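Long-range contacts in fervidolysin (Fervidobacterium pennivorans, PDB 1R6V), which degrades keratin into peptides as a subtilisin-like serine protease, allowing the bacterium to grow on native feathers: residues L57-I62 / Y248-I253; G179-F184 / P228-D233; S332-G337 / D423-Y428; E518-G523 / G651-G656; I526-A531 / I662-T667. The protein carries 1 engineered substitution. One frame throughout, in Å; residues are numbered along the deposited sequence.

Contact 1 (L57-I62 / Y248-I253); sequences LELPQI and YVAAGI
Leu59 and Ala251 make the closest side-chain approach between strand 57-59 and helix 248-253. The leucine meets the helix with both methyl branches. CD2 of Leu59 lies 3.6 Å from CB of Ala251. CD1 of Leu59 turns to the preceding helix residue and packs 3.9 Å from CB of Ala250. That alanine methyl is shared, for Ile62 CD1 also touches Ala250 CB, at 4.0 Å. The two alanines offer only methyl groups, and the CA atoms of Leu59 and Ala251 can come within 6.6 Å. The strand and helix segments run at 43° to each other.

Segment 57-62 lies in the propeptide domain, and strand 54-59 is an outermost strand of its four-stranded antiparallel sheet. Helix 246-258 belongs to the catalytic domain. In subtilisins the propeptide sheet packs on two surface helices of the protease, and this contact is consistent with that mode. Helix 275-286 also takes part: its Tyr283 meets Gln61 of the propeptide, and its Ala280 packs against Ala250.

The aromatic part is looser. Leu57 CD2 sits 4.1 Å above the plane of the Tyr248 ring, offset toward the rim. The two side chains slide past each other in opposite directions. Leu57 CG is anti to its backbone N (chi1 -178°), and the CD2 methyl beyond it also touches CB of Ala251.

The backbone of 57-62 has bonds within the propeptide. Ile62 N bonds to Leu59 O at 3.2 Å, across the short 3-10 segment. Ile62 O accepts from Arg90, and the backbone of Leu57 pairs with Ser66.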
# COMPACT_ATOMS: atom_id res chain seq x y z
N LEU A 57 -0.56 -5.69 19.12
CA LEU A 57 0.30 -6.42 18.19
C LEU A 57 1.63 -5.72 18.08
O LEU A 57 1.69 -4.49 17.97
CB LEU A 57 -0.34 -6.49 16.80
CG LEU A 57 0.41 -7.26 15.71
CD1 LEU A 57 0.50 -8.74 16.04
CD2 LEU A 57 -0.34 -7.07 14.40
N GLU A 58 2.70 -6.50 18.14
CA GLU A 58 4.04 -5.98 17.98
C GLU A 58 4.64 -6.75 16.81
O GLU A 58 4.61 -7.98 16.79
CB GLU A 58 4.89 -6.24 19.22
CG GLU A 58 4.41 -5.49 20.44
CD GLU A 58 5.46 -4.55 21.01
OE1 GLU A 58 5.44 -4.34 22.24
OE2 GLU A 58 6.29 -4.00 20.25
N LEU A 59 5.17 -6.01 15.83
CA LEU A 59 5.77 -6.61 14.65
C LEU A 59 7.15 -6.01 14.48
O LEU A 59 7.36 -5.16 13.63
CB LEU A 59 4.92 -6.29 13.42
CG LEU A 59 3.58 -7.01 13.40
CD1 LEU A 59 2.77 -6.52 12.22
CD2 LEU A 59 3.81 -8.53 13.32
N PRO A 60 8.11 -6.44 15.30
CA PRO A 60 9.45 -5.88 15.20
C PRO A 60 10.15 -6.02 13.86
O PRO A 60 10.99 -5.17 13.52
CB PRO A 60 10.20 -6.54 16.37
CG PRO A 60 9.48 -7.82 16.58
CD PRO A 60 8.02 -7.48 16.34
N GLN A 61 9.80 -7.05 13.08
CA GLN A 61 10.41 -7.26 11.76
C GLN A 61 10.23 -6.06 10.83
O GLN A 61 11.08 -5.83 9.96
CB GLN A 61 9.87 -8.53 11.10
CG GLN A 61 8.55 -8.98 11.62
CD GLN A 61 8.67 -9.81 12.88
OE1 GLN A 61 9.18 -10.94 12.88
NE2 GLN A 61 8.18 -9.27 13.95
N ILE A 62 9.14 -5.31 11.00
CA ILE A 62 8.92 -4.09 10.20
C ILE A 62 8.68 -2.88 11.11
O ILE A 62 8.12 -1.86 10.69
CB ILE A 62 7.73 -4.22 9.19
CG1 ILE A 62 6.42 -4.51 9.92
CG2 ILE A 62 8.05 -5.30 8.14
CD1 ILE A 62 5.18 -4.48 9.00
N TYR A 248 -2.86 -7.10 11.16
CA TYR A 248 -2.78 -8.56 11.24
C TYR A 248 -2.37 -9.19 9.91
O TYR A 248 -1.73 -10.23 9.90
CB TYR A 248 -4.09 -9.15 11.77
CG TYR A 248 -4.30 -8.86 13.26
CD1 TYR A 248 -5.12 -7.82 13.68
CD2 TYR A 248 -3.63 -9.60 14.22
CE1 TYR A 248 -5.26 -7.52 15.05
CE2 TYR A 248 -3.76 -9.31 15.59
CZ TYR A 248 -4.58 -8.28 15.99
OH TYR A 248 -4.71 -7.99 17.33
N VAL A 249 -2.71 -8.55 8.79
CA VAL A 249 -2.27 -9.06 7.49
C VAL A 249 -0.73 -8.95 7.44
O VAL A 249 -0.05 -9.89 7.02
CB VAL A 249 -2.88 -8.27 6.32
CG1 VAL A 249 -2.20 -8.69 5.00
CG2 VAL A 249 -4.40 -8.56 6.23
N ALA A 250 -0.19 -7.81 7.87
CA ALA A 250 1.26 -7.65 7.90
C ALA A 250 1.88 -8.77 8.76
O ALA A 250 2.90 -9.36 8.38
CB ALA A 250 1.64 -6.25 8.45
N ALA A 251 1.28 -9.05 9.91
CA ALA A 251 1.78 -10.13 10.77
C ALA A 251 1.76 -11.46 10.02
O ALA A 251 2.70 -12.24 10.12
CB ALA A 251 0.93 -10.25 12.02
N GLY A 252 0.68 -11.72 9.28
CA GLY A 252 0.59 -12.96 8.52
C GLY A 252 1.61 -13.05 7.39
O GLY A 252 2.16 -14.12 7.11
N ILE A 253 1.87 -11.92 6.73
CA ILE A 253 2.84 -11.88 5.63
C ILE A 253 4.24 -12.08 6.18
O ILE A 253 5.05 -12.81 5.61
CB ILE A 253 2.76 -10.54 4.87
CG1 ILE A 253 1.51 -10.53 3.98
CG2 ILE A 253 4.03 -10.30 4.02
CD1 ILE A 253 1.20 -9.16 3.38

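Contact 2 (G179-F184 / P228-D233); sequences GYRPAF and PIVIFD
Arg181 grips the carboxylate of Asp233 side-on with two nitrogens. NE donates to Asp233 OD2 at 2.9 Å, and NH2 to Asp233 OD1 at 3.0 Å. Both oxygens use their syn lone pairs, and the guanidinium and carboxylate planes are 17° apart. The extended chain carries NE to the carboxylate. CD1 of Phe184 lies over one guanidinium face, toward its rim. NH1 forms a second salt bridge, to Glu186. A leucine in place of Arg181 would probably leave the buried carboxylate of Asp233, and that of Glu186, without this cationic mate.

One water links the two segments beside the ion pair. It accepts from Ala183 N and donates to Val230 O and to Asp233 OD2.

The backbones run parallel and form a single bridge, Tyr180 with Ile229. Tyr180 N bonds to Pro228 O at 2.9 Å, and Val230 N to Tyr180 O at 3.0 Å. A CB on Gly179 would clash with Pro228 O. Packing completes the contact: Tyr180 CB touches Ile229 CD1 at 3.9 Å, and Pro182 CD rests against Val230 O at 3.3 Å.

Tyr180 stacks on Trp255 of helix 246-258, and its OH bonds to Asp185. Val238 of helix 235-238 packs on Asp233. Strand 225-230 pairs in parallel with strand 157-162 of the subtilisin sheet, which ends at Asp162, the probable aspartate of the charge relay system.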
# COMPACT_ATOMS: atom_id res chain seq x y z
N GLY A 179 -0.13 -23.61 8.81
CA GLY A 179 -0.40 -22.23 8.44
C GLY A 179 -0.57 -21.32 9.64
O GLY A 179 -0.23 -21.69 10.77
N TYR A 180 -1.12 -20.14 9.40
CA TYR A 180 -1.29 -19.14 10.45
C TYR A 180 -2.59 -18.33 10.33
O TYR A 180 -3.01 -17.94 9.24
CB TYR A 180 -0.06 -18.21 10.39
CG TYR A 180 0.10 -17.23 11.53
CD1 TYR A 180 0.19 -17.66 12.85
CD2 TYR A 180 0.23 -15.87 11.27
CE1 TYR A 180 0.40 -16.74 13.89
CE2 TYR A 180 0.43 -14.95 12.29
CZ TYR A 180 0.52 -15.39 13.60
OH TYR A 180 0.72 -14.47 14.61
N ARG A 181 -3.21 -18.10 11.49
CA ARG A 181 -4.44 -17.33 11.63
C ARG A 181 -4.00 -16.15 12.50
O ARG A 181 -4.14 -16.18 13.74
CB ARG A 181 -5.48 -18.18 12.35
CG ARG A 181 -6.87 -17.59 12.43
CD ARG A 181 -7.76 -18.49 13.28
NE ARG A 181 -9.15 -18.04 13.24
CZ ARG A 181 -10.13 -18.59 13.95
NH1 ARG A 181 -9.88 -19.61 14.75
NH2 ARG A 181 -11.37 -18.13 13.83
N PRO A 182 -3.47 -15.09 11.88
CA PRO A 182 -2.99 -13.92 12.63
C PRO A 182 -3.94 -13.22 13.59
O PRO A 182 -3.48 -12.70 14.61
CB PRO A 182 -2.46 -12.99 11.53
CG PRO A 182 -3.28 -13.36 10.32
CD PRO A 182 -3.40 -14.87 10.42
N ALA A 183 -5.24 -13.21 13.31
CA ALA A 183 -6.18 -12.53 14.18
C ALA A 183 -6.09 -13.02 15.62
O ALA A 183 -6.35 -12.27 16.56
CB ALA A 183 -7.61 -12.73 13.66
N PHE A 184 -5.70 -14.28 15.79
CA PHE A 184 -5.61 -14.86 17.13
C PHE A 184 -4.25 -15.47 17.41
O PHE A 184 -4.10 -16.24 18.36
CB PHE A 184 -6.70 -15.91 17.30
CG PHE A 184 -8.08 -15.39 17.04
CD1 PHE A 184 -8.65 -15.52 15.77
CD2 PHE A 184 -8.79 -14.74 18.03
CE1 PHE A 184 -9.92 -15.01 15.51
CE2 PHE A 184 -10.06 -14.22 17.78
CZ PHE A 184 -10.63 -14.36 16.51
N PRO A 228 -1.67 -21.88 4.41
CA PRO A 228 -2.79 -20.95 4.57
C PRO A 228 -2.53 -19.83 5.58
O PRO A 228 -2.02 -20.07 6.68
CB PRO A 228 -3.95 -21.86 5.00
CG PRO A 228 -3.27 -23.06 5.58
CD PRO A 228 -2.04 -23.26 4.77
N ILE A 229 -2.84 -18.60 5.17
CA ILE A 229 -2.72 -17.42 6.02
C ILE A 229 -4.12 -16.83 6.00
O ILE A 229 -4.60 -16.38 4.96
CB ILE A 229 -1.70 -16.38 5.48
CG1 ILE A 229 -0.31 -17.02 5.30
CG2 ILE A 229 -1.65 -15.17 6.44
CD1 ILE A 229 0.43 -17.45 6.61
N VAL A 230 -4.79 -16.85 7.15
CA VAL A 230 -6.16 -16.37 7.20
C VAL A 230 -6.28 -14.88 7.42
O VAL A 230 -6.03 -14.39 8.52
CB VAL A 230 -6.94 -17.12 8.31
CG1 VAL A 230 -8.41 -16.69 8.33
CG2 VAL A 230 -6.83 -18.62 8.08
N ILE A 231 -6.63 -14.14 6.37
CA ILE A 231 -6.80 -12.71 6.53
C ILE A 231 -8.25 -12.25 6.40
O ILE A 231 -8.56 -11.08 6.67
CB ILE A 231 -5.85 -11.89 5.61
CG1 ILE A 231 -6.15 -12.13 4.13
CG2 ILE A 231 -4.41 -12.27 5.94
CD1 ILE A 231 -5.73 -10.92 3.25
N PHE A 232 -9.12 -13.16 5.96
CA PHE A 232 -10.56 -12.94 5.92
C PHE A 232 -11.04 -14.09 6.78
O PHE A 232 -11.09 -15.24 6.37
CB PHE A 232 -11.15 -12.97 4.51
CG PHE A 232 -10.95 -11.68 3.80
CD1 PHE A 232 -9.79 -11.46 3.05
CD2 PHE A 232 -11.85 -10.63 3.98
CE1 PHE A 232 -9.53 -10.21 2.50
CE2 PHE A 232 -11.59 -9.37 3.43
CZ PHE A 232 -10.42 -9.16 2.69
N ASP A 233 -11.34 -13.73 8.02
CA ASP A 233 -11.76 -14.67 9.05
C ASP A 233 -13.28 -14.64 9.20
O ASP A 233 -13.99 -14.10 8.34
CB ASP A 233 -11.05 -14.24 10.35
CG ASP A 233 -10.77 -15.41 11.29
OD1 ASP A 233 -11.73 -16.10 11.68
OD2 ASP A 233 -9.59 -15.63 11.65
O HOH W 1 -6.79 -14.64 11.24

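Contact 3 (S332-G337 / D423-Y428); sequences SSRSDG and DHDTGY
Ser335 and His424 hold the tight part of this contact. Ser335 N donates to His424 O at 2.9 Å, with a bent N-H...O angle of 144°. Next to this bond, CB of Asp336 lies over one face of the histidine ring. It is 3.8 Å from the centroid of the His424 ring, a CH-pi contact. Asp336 OD2 bonds to the backbone N of Cys477. The aliphatic chain of Arg334 also packs closely. Its CD is 3.0 Å from Asp425 OD2, and Arg334 NE comes 3.3 Å from His424 CB.

The loose features are the charge pairing of this arginine and its exposed position. Asp425 OD2 lies 3.7 Å from Arg334 NE. This is a long, purely electrostatic pair: the oxygen sits far from the plane in which the N-H groups point. The guanidinium and carboxylate planes are 88° apart. A water joins another part of the contact. It accepts from Ser332 OG and donates to Ser333 O and Asp425 O.

Segment 423-428 is shaped by an Asx motif, in which Asp423 OD1 accepts from Thr426 N at 2.8 Å. The arrangement is a loop-to-loop contact of the catalytic domain, joining the link between strands 325-328 and 338-343 to the link between helices 403-413 and 433-438.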
# COMPACT_ATOMS: atom_id res chain seq x y z
N SER A 332 -12.39 -7.55 -15.11
CA SER A 332 -10.99 -7.36 -14.75
C SER A 332 -10.62 -5.88 -14.90
O SER A 332 -10.72 -5.31 -15.99
CB SER A 332 -10.10 -8.22 -15.67
OG SER A 332 -8.82 -8.44 -15.09
N SER A 333 -10.19 -5.26 -13.80
CA SER A 333 -9.84 -3.84 -13.83
C SER A 333 -8.66 -3.55 -14.76
O SER A 333 -7.60 -4.17 -14.65
CB SER A 333 -9.54 -3.35 -12.42
N ARG A 334 -8.87 -2.60 -15.67
CA ARG A 334 -7.86 -2.18 -16.63
C ARG A 334 -6.86 -1.25 -15.94
O ARG A 334 -7.25 -0.24 -15.35
CB ARG A 334 -8.52 -1.46 -17.81
CG ARG A 334 -7.54 -0.78 -18.76
CD ARG A 334 -8.24 -0.15 -19.97
NE ARG A 334 -7.28 0.50 -20.86
CZ ARG A 334 -7.56 0.97 -22.07
NH1 ARG A 334 -8.79 0.86 -22.56
NH2 ARG A 334 -6.61 1.55 -22.80
N SER A 335 -5.58 -1.60 -16.01
CA SER A 335 -4.53 -0.80 -15.39
C SER A 335 -3.18 -1.06 -16.04
O SER A 335 -2.88 -2.17 -16.46
CB SER A 335 -4.46 -1.10 -13.89
OG SER A 335 -4.33 -2.49 -13.65
N ASP A 336 -2.37 -0.01 -16.14
CA ASP A 336 -1.05 -0.15 -16.73
C ASP A 336 -0.17 -1.08 -15.90
O ASP A 336 0.87 -1.53 -16.37
CB ASP A 336 -0.37 1.20 -16.82
CG ASP A 336 -0.33 1.91 -15.49
OD1 ASP A 336 -1.28 2.67 -15.21
OD2 ASP A 336 0.63 1.68 -14.72
N GLY A 337 -0.60 -1.35 -14.67
CA GLY A 337 0.17 -2.20 -13.78
C GLY A 337 0.02 -3.70 -14.02
O GLY A 337 0.77 -4.49 -13.44
N ASP A 423 -0.81 -4.14 -23.42
CA ASP A 423 -1.96 -3.25 -23.23
C ASP A 423 -2.39 -3.22 -21.76
O ASP A 423 -1.97 -4.06 -20.98
CB ASP A 423 -3.14 -3.67 -24.14
CG ASP A 423 -3.61 -5.09 -23.91
OD1 ASP A 423 -3.95 -5.42 -22.75
OD2 ASP A 423 -3.65 -5.87 -24.89
N HIS A 424 -3.19 -2.22 -21.39
CA HIS A 424 -3.66 -2.04 -20.01
C HIS A 424 -4.65 -3.10 -19.54
O HIS A 424 -4.95 -3.20 -18.35
CB HIS A 424 -4.33 -0.67 -19.83
CG HIS A 424 -3.39 0.49 -19.89
ND1 HIS A 424 -3.41 1.51 -18.96
CD2 HIS A 424 -2.42 0.81 -20.78
CE1 HIS A 424 -2.49 2.40 -19.27
NE2 HIS A 424 -1.88 2.00 -20.37
N ASP A 425 -5.18 -3.89 -20.47
CA ASP A 425 -6.16 -4.89 -20.09
C ASP A 425 -5.54 -6.20 -19.61
O ASP A 425 -5.90 -6.73 -18.55
CB ASP A 425 -7.09 -5.18 -21.27
CG ASP A 425 -8.05 -4.04 -21.53
OD1 ASP A 425 -8.79 -4.09 -22.54
OD2 ASP A 425 -8.08 -3.10 -20.72
N THR A 426 -4.59 -6.71 -20.38
CA THR A 426 -3.96 -7.99 -20.06
C THR A 426 -2.44 -7.93 -19.98
O THR A 426 -1.78 -8.98 -19.99
CB THR A 426 -4.35 -9.04 -21.10
OG1 THR A 426 -3.72 -10.30 -20.80
CG2 THR A 426 -3.91 -8.57 -22.48
N GLY A 427 -1.89 -6.74 -19.88
CA GLY A 427 -0.44 -6.63 -19.81
C GLY A 427 0.19 -7.22 -21.06
O GLY A 427 -0.26 -6.94 -22.17
N TYR A 428 1.21 -8.06 -20.88
CA TYR A 428 1.90 -8.64 -22.03
C TYR A 428 1.23 -9.87 -22.65
O TYR A 428 1.75 -10.44 -23.61
CB TYR A 428 3.35 -8.96 -21.66
CG TYR A 428 4.11 -7.71 -21.24
CD1 TYR A 428 4.09 -7.28 -19.92
CD2 TYR A 428 4.79 -6.93 -22.17
CE1 TYR A 428 4.73 -6.10 -19.53
CE2 TYR A 428 5.43 -5.74 -21.80
CZ TYR A 428 5.40 -5.34 -20.47
OH TYR A 428 6.01 -4.17 -20.09
O HOH W 2 -7.59 -6.19 -16.45

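Contact 4 (E518-G523 / G651-G656); sequences ESIPGG and GGLNLG
Ile520 and Leu653 reach toward each other tip to tip, at the interface of the two beta-sandwich domains. Segment 518-523 is a loop of the Ig-like domain, and segment 651-656 is a loop of the second sandwich. Ile520 CG2 and Leu653 CD2 are only 3.5 Å apart, tighter than usual for two methyls. The same Leu653 CD2 also meets Ile520 CD1, at 3.6 Å.

Leu655 works differently, crossing Ile520 obliquely and lying against the loop backbone. Its CD2 is 3.5 Å from Pro521 O and also touches Ile520 CG2. Its CD1 packs 3.8 Å from Gly523 CA. A CB on Gly523 would clash with that methyl, and at its backbone angles a CB would also press on the carbonyl O of Gly522. An alanine in place of Leu655 would probably open a gap beside Pro521 O and Gly523 CA and leave Ile520 with Leu653 as its main neighbour here.

Lys82 of the propeptide bonds to Gly522 O and, weakly, to Leu655 O. Segment 651-656 is shaped by an Asx turn: Gly656 N donates to Asn654 OD1 at 2.9 Å, from above the plane of the amide carbonyl.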
# COMPACT_ATOMS: atom_id res chain seq x y z
N GLU A 518 -16.76 26.88 4.92
CA GLU A 518 -15.46 27.17 5.53
C GLU A 518 -15.20 26.28 6.74
O GLU A 518 -16.12 25.96 7.50
CB GLU A 518 -15.40 28.64 5.93
N SER A 519 -13.94 25.88 6.93
CA SER A 519 -13.55 25.04 8.05
C SER A 519 -12.16 25.41 8.56
O SER A 519 -11.73 26.56 8.45
CB SER A 519 -13.58 23.57 7.63
N ILE A 520 -11.46 24.43 9.13
CA ILE A 520 -10.12 24.64 9.67
C ILE A 520 -9.33 23.33 9.62
O ILE A 520 -9.87 22.25 9.87
CB ILE A 520 -10.20 25.12 11.14
CG1 ILE A 520 -10.63 26.59 11.19
CG2 ILE A 520 -8.85 24.95 11.83
CD1 ILE A 520 -10.68 27.17 12.60
N PRO A 521 -8.03 23.41 9.28
CA PRO A 521 -7.20 22.20 9.21
C PRO A 521 -7.04 21.57 10.59
O PRO A 521 -7.03 22.27 11.60
CB PRO A 521 -5.88 22.73 8.65
CG PRO A 521 -5.81 24.10 9.22
CD PRO A 521 -7.22 24.62 9.02
N GLY A 522 -6.94 20.25 10.63
CA GLY A 522 -6.78 19.57 11.90
C GLY A 522 -5.33 19.58 12.32
O GLY A 522 -5.00 19.40 13.49
N GLY A 523 -4.45 19.81 11.35
CA GLY A 523 -3.03 19.81 11.62
C GLY A 523 -2.49 18.39 11.51
O GLY A 523 -1.58 17.99 12.24
N GLY A 651 -5.87 33.79 11.86
CA GLY A 651 -5.92 34.69 13.01
C GLY A 651 -5.03 34.38 14.19
O GLY A 651 -5.18 35.01 15.24
N GLY A 652 -4.09 33.45 14.03
CA GLY A 652 -3.20 33.06 15.11
C GLY A 652 -3.88 31.89 15.78
O GLY A 652 -4.38 31.99 16.90
N LEU A 653 -3.89 30.75 15.09
CA LEU A 653 -4.61 29.59 15.59
C LEU A 653 -3.81 28.42 16.14
O LEU A 653 -2.98 27.85 15.44
CB LEU A 653 -5.54 29.08 14.49
CG LEU A 653 -6.45 27.89 14.77
CD1 LEU A 653 -7.45 28.24 15.87
CD2 LEU A 653 -7.17 27.53 13.48
N ASN A 654 -4.08 28.07 17.39
CA ASN A 654 -3.43 26.94 18.02
C ASN A 654 -4.31 25.72 17.69
O ASN A 654 -5.48 25.67 18.07
CB ASN A 654 -3.36 27.16 19.53
CG ASN A 654 -2.64 26.04 20.27
OD1 ASN A 654 -2.14 25.09 19.66
ND2 ASN A 654 -2.60 26.14 21.59
N LEU A 655 -3.76 24.76 16.96
CA LEU A 655 -4.50 23.57 16.57
C LEU A 655 -4.44 22.54 17.69
O LEU A 655 -5.07 21.49 17.61
CB LEU A 655 -3.92 22.98 15.28
CG LEU A 655 -3.89 23.96 14.10
CD1 LEU A 655 -3.21 23.34 12.88
CD2 LEU A 655 -5.33 24.36 13.76
N GLY A 656 -3.68 22.87 18.73
CA GLY A 656 -3.53 21.99 19.87
C GLY A 656 -4.20 22.55 21.10
O GLY A 656 -5.32 23.04 21.02

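Contact 5 (I526-A531 / I662-T667); sequences IALRMA and IYVWWT
Trp665 O is gripped by the guanidinium of Arg529. NH1 of Arg529 donates to this oxygen at 2.8 Å, nearly straight at 169°. NH2 of Arg529 adds a weak bond to the same atom at 3.4 Å. The contact joins the two beta-sandwich domains: segment 526-531 is a loop of the Ig-like domain, and segment 662-667 leads into strand 666-669 of the second sandwich.

The guanidinium is also stacked face to face on the six-membered ring of Trp666, a cation-pi pair. The planes are 6° apart, and Arg529 CZ is 3.6 Å from the centroid of that Trp666 ring. The bonds and the stack together fix the rotation of the group. Its charge is probably balanced by Asp649, which takes NE, and by Glu532, which takes NH1.

Leu528 packs over a face of the other indole. Its CD1 stands 3.8 Å from the centroid of the six-membered ring of Trp665, a CH-pi contact near the ring normal. At the edge of this indole, Trp665 NE1 donates to Ile526 O at 3.0 Å, with the oxygen in the ring plane.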
# COMPACT_ATOMS: atom_id res chain seq x y z
N ILE A 526 1.21 17.01 6.30
CA ILE A 526 2.53 17.60 6.41
C ILE A 526 2.44 19.09 6.07
O ILE A 526 3.04 19.92 6.74
CB ILE A 526 3.51 16.95 5.44
CG1 ILE A 526 3.78 15.51 5.88
CG2 ILE A 526 4.79 17.76 5.38
CD1 ILE A 526 4.40 15.38 7.27
N ALA A 527 1.70 19.38 5.00
CA ALA A 527 1.51 20.74 4.53
C ALA A 527 0.05 21.09 4.69
O ALA A 527 -0.83 20.25 4.49
CB ALA A 527 1.91 20.85 3.05
N LEU A 528 -0.23 22.34 5.05
CA LEU A 528 -1.59 22.78 5.27
C LEU A 528 -2.19 23.53 4.08
O LEU A 528 -3.40 23.76 4.06
CB LEU A 528 -1.64 23.69 6.50
CG LEU A 528 -1.12 23.05 7.80
CD1 LEU A 528 -1.10 24.07 8.94
CD2 LEU A 528 -1.99 21.86 8.16
N ARG A 529 -1.35 23.89 3.11
CA ARG A 529 -1.81 24.66 1.96
C ARG A 529 -1.29 24.19 0.61
O ARG A 529 -0.14 23.79 0.49
CB ARG A 529 -1.39 26.12 2.14
CG ARG A 529 -1.74 26.69 3.49
CD ARG A 529 -1.21 28.11 3.64
NE ARG A 529 -1.33 28.55 5.02
CZ ARG A 529 -0.58 28.11 6.02
NH1 ARG A 529 0.37 27.21 5.79
NH2 ARG A 529 -0.79 28.54 7.26
N MET A 530 -2.15 24.27 -0.40
CA MET A 530 -1.77 23.87 -1.75
C MET A 530 -0.57 24.71 -2.21
O MET A 530 0.30 24.24 -2.94
CB MET A 530 -2.95 24.05 -2.72
CG MET A 530 -2.69 23.50 -4.12
SD MET A 530 -4.13 23.68 -5.21
CE MET A 530 -4.91 22.11 -4.95
N ALA A 531 -0.51 25.96 -1.74
CA ALA A 531 0.57 26.85 -2.11
C ALA A 531 1.95 26.36 -1.66
O ALA A 531 2.97 26.82 -2.18
CB ALA A 531 0.31 28.26 -1.54
N ILE A 662 0.29 23.66 19.21
CA ILE A 662 0.72 23.36 17.86
C ILE A 662 0.02 24.40 17.00
O ILE A 662 -1.13 24.23 16.61
CB ILE A 662 0.36 21.90 17.41
CG1 ILE A 662 0.64 21.75 15.92
CG2 ILE A 662 -1.09 21.57 17.69
CD1 ILE A 662 2.00 22.16 15.56
N TYR A 663 0.71 25.51 16.75
CA TYR A 663 0.13 26.58 15.95
C TYR A 663 0.25 26.27 14.47
O TYR A 663 1.14 25.55 14.04
CB TYR A 663 0.83 27.91 16.23
CG TYR A 663 0.39 28.55 17.53
CD1 TYR A 663 1.07 28.28 18.72
CD2 TYR A 663 -0.73 29.38 17.57
CE1 TYR A 663 0.63 28.82 19.92
CE2 TYR A 663 -1.17 29.93 18.78
CZ TYR A 663 -0.48 29.64 19.94
OH TYR A 663 -0.92 30.16 21.14
N VAL A 664 -0.68 26.84 13.70
CA VAL A 664 -0.69 26.70 12.25
C VAL A 664 0.73 26.99 11.80
O VAL A 664 1.40 27.92 12.30
CB VAL A 664 -1.70 27.70 11.62
CG1 VAL A 664 -1.40 27.91 10.16
CG2 VAL A 664 -3.13 27.16 11.78
N TRP A 665 1.22 26.20 10.85
CA TRP A 665 2.58 26.39 10.37
C TRP A 665 2.67 26.58 8.87
O TRP A 665 1.70 26.34 8.15
CB TRP A 665 3.45 25.20 10.79
CG TRP A 665 3.03 23.89 10.17
CD1 TRP A 665 3.47 23.37 8.98
CD2 TRP A 665 2.10 22.95 10.71
NE1 TRP A 665 2.85 22.16 8.75
CE2 TRP A 665 2.01 21.88 9.80
CE3 TRP A 665 1.33 22.91 11.88
CZ2 TRP A 665 1.18 20.76 10.01
CZ3 TRP A 665 0.50 21.80 12.10
CH2 TRP A 665 0.44 20.74 11.17
N TRP A 666 3.84 27.04 8.44
CA TRP A 666 4.15 27.29 7.03
C TRP A 666 5.26 26.30 6.69
O TRP A 666 6.28 26.24 7.37
CB TRP A 666 4.63 28.73 6.85
CG TRP A 666 3.66 29.72 7.42
CD1 TRP A 666 3.57 30.11 8.72
CD2 TRP A 666 2.58 30.35 6.73
NE1 TRP A 666 2.49 30.95 8.89
CE2 TRP A 666 1.86 31.11 7.68
CE3 TRP A 666 2.14 30.33 5.40
CZ2 TRP A 666 0.73 31.85 7.35
CZ3 TRP A 666 1.01 31.07 5.07
CH2 TRP A 666 0.32 31.82 6.04
N THR A 667 5.03 25.53 5.63
CA THR A 667 5.97 24.50 5.21
C THR A 667 6.84 24.99 4.05
O THR A 667 6.33 25.30 2.98
CB THR A 667 5.17 23.23 4.81
OG1 THR A 667 4.38 22.81 5.93
CG2 THR A 667 6.11 22.09 4.43

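Overall arrangement
Contacts 1, 2 and 5 are buried, contact 4 is partly buried, and contact 3 lies at the surface. Contacts 1 and 2 touch through helix 246-258, which belongs to contact 1 and packs on contact 2: Tyr248 meets Pro182 and Ala183, and Gly252 meets Ile229. Contact 1 is an apolar seam between propeptide and protease, whereas contact 2 is a strand bridge with an ion pair inside the protease. Contact 3 combines one backbone bond, a CH-pi contact, a water and a long charge pair. Contacts 4 and 5 tie the same two sandwich domains. Within the second sandwich a probable Leu655 N to Ile662 O bond joins them. Contact 4 is aliphatic; contact 5 is aromatic and cationic.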